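Local structure of Oxidored_FMN domain-containing protein ([Pseudomonas] geniculata N1, 6L6J) at residues V443-R446 with V447-Q451. The protein is an amine oxidase acting on 6-hydroxypseudooxynicotine, with bound FMN, a [4Fe-4S] cluster and ADP. Numbering follows the deposited sequence.
Sequences VDYR and VGQLQ
The carbonyl oxygen of Val443 accepts the amide of Val447, N to O 2.9 Å, and a weak second bond from Arg446 N. This is the middle and C-terminal part of alpha-helix 441-450, which packs on helix 398-410 in the Rossmann-like domain that carries the ADP. The next i to i+4 bond runs from Gly448 N to Asp444 O, whereas Gln449 N reaches Tyr445 O only weakly. Leu450 N closes on Arg446 O at 2.9 Å.

Two side-chain pairs line this helix. Val443 and Val447 run alongside each other on one flank, with CG1 of Val443 3.9 Å from CG2 of Val447. Arg446 runs extended, its NE in a salt bridge to Glu402 of helix 398-410, while NH2 bonds Gln364 O. Two residues along from Val443, Tyr445 pairs with Gln449 in the same i to i+4 spacing, its ring anti to the backbone N (chi1 175°). The bend of Gln449 at chi2 turns its amide, whose NE2 donates to Asp340 OD1. Nearer the backbone, chi1 of -67° sets Gln449 CG over one face of the Tyr445 ring, a CH-pi contact 4.2 Å from the centroid and offset toward the rim.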
loop_
_atom_site.group_PDB
_atom_site.type_symbol
_atom_site.label_atom_id
_atom_site.label_comp_id
_atom_site.label_asym_id
_atom_site.label_seq_id
_atom_site.Cartn_x
_atom_site.Cartn_y
_atom_site.Cartn_z
ATOM N N VAL A 443 -14.010 8.750 2.896
ATOM C CA VAL A 443 -15.280 9.532 2.949
ATOM C C VAL A 443 -14.988 10.920 3.513
ATOM O O VAL A 443 -15.338 11.906 2.843
ATOM C CB VAL A 443 -16.380 8.837 3.770
ATOM C CG1 VAL A 443 -17.677 9.632 3.743
ATOM C CG2 VAL A 443 -16.641 7.402 3.310
ATOM N N ASP A 444 -14.365 10.997 4.685
ATOM C CA ASP A 444 -14.119 12.284 5.406
ATOM C C ASP A 444 -13.343 13.264 4.505
ATOM O O ASP A 444 -13.875 14.355 4.226
ATOM C CB ASP A 444 -13.400 12.072 6.744
ATOM C CG ASP A 444 -14.175 11.195 7.712
ATOM O OD1 ASP A 444 -15.388 10.970 7.470
ATOM O OD2 ASP A 444 -13.555 10.735 8.700
ATOM N N TYR A 445 -12.149 12.889 4.046
ATOM C CA TYR A 445 -11.336 13.708 3.106
ATOM C C TYR A 445 -12.220 14.394 2.044
ATOM O O TYR A 445 -12.081 15.591 1.810
ATOM C CB TYR A 445 -10.265 12.904 2.373
ATOM C CG TYR A 445 -9.556 13.751 1.360
ATOM C CD1 TYR A 445 -8.769 14.813 1.770
ATOM C CD2 TYR A 445 -9.738 13.567 -0.009
ATOM C CE1 TYR A 445 -8.140 15.637 0.851
ATOM C CE2 TYR A 445 -9.117 14.384 -0.944
ATOM C CZ TYR A 445 -8.318 15.423 -0.507
ATOM O OH TYR A 445 -7.695 16.249 -1.377
ATOM N N ARG A 446 -13.118 13.658 1.414
ATOM C CA ARG A 446 -13.884 14.160 0.247
ATOM C C ARG A 446 -15.060 15.020 0.721
ATOM O O ARG A 446 -15.306 16.066 0.103
ATOM C CB ARG A 446 -14.319 12.988 -0.640
ATOM C CG ARG A 446 -13.176 12.398 -1.455
ATOM C CD ARG A 446 -13.472 11.058 -2.111
ATOM N NE ARG A 446 -12.292 10.676 -2.864
ATOM C CZ ARG A 446 -11.149 10.267 -2.322
ATOM N NH1 ARG A 446 -11.047 10.131 -1.010
ATOM N NH2 ARG A 446 -10.112 9.988 -3.092
ATOM N N VAL A 447 -15.756 14.616 1.782
ATOM C CA VAL A 447 -16.874 15.428 2.347
ATOM C C VAL A 447 -16.315 16.791 2.782
ATOM O O VAL A 447 -16.906 17.824 2.372
ATOM C CB VAL A 447 -17.571 14.713 3.509
ATOM C CG1 VAL A 447 -18.573 15.625 4.212
ATOM C CG2 VAL A 447 -18.244 13.433 3.037
ATOM N N GLY A 448 -15.223 16.794 3.555
ATOM C CA GLY A 448 -14.638 18.010 4.145
ATOM C C GLY A 448 -14.184 19.007 3.094
ATOM O O GLY A 448 -14.297 20.214 3.333
ATOM N N GLN A 449 -13.694 18.521 1.959
ATOM C CA GLN A 449 -13.307 19.358 0.797
ATOM C C GLN A 449 -14.551 19.844 0.050
ATOM O O GLN A 449 -14.553 21.012 -0.363
ATOM C CB GLN A 449 -12.399 18.557 -0.127
ATOM C CG GLN A 449 -11.056 18.249 0.513
ATOM C CD GLN A 449 -10.281 19.514 0.707
ATOM O OE1 GLN A 449 -10.215 20.340 -0.202
ATOM N NE2 GLN A 449 -9.712 19.680 1.890
ATOM N N LEU A 450 -15.549 18.976 -0.136
ATOM C CA LEU A 450 -16.754 19.278 -0.965
ATOM C C LEU A 450 -17.599 20.381 -0.321
ATOM O O LEU A 450 -17.973 21.321 -1.033
ATOM C CB LEU A 450 -17.588 18.006 -1.178
ATOM C CG LEU A 450 -17.178 17.155 -2.380
ATOM C CD1 LEU A 450 -17.800 15.773 -2.317
ATOM C CD2 LEU A 450 -17.550 17.826 -3.688
ATOM N N GLN A 451 -17.858 20.284 0.980
ATOM C CA GLN A 451 -18.914 21.072 1.682
ATOM C C GLN A 451 -18.499 22.538 1.889
ATOM O O GLN A 451 -19.366 23.301 2.357
ATOM C CB GLN A 451 -19.277 20.387 3.005
ATOM C CG GLN A 451 -18.146 20.374 4.026
ATOM C CD GLN A 451 -18.461 19.482 5.198
ATOM O OE1 GLN A 451 -19.522 18.852 5.252
ATOM N NE2 GLN A 451 -17.527 19.420 6.134
#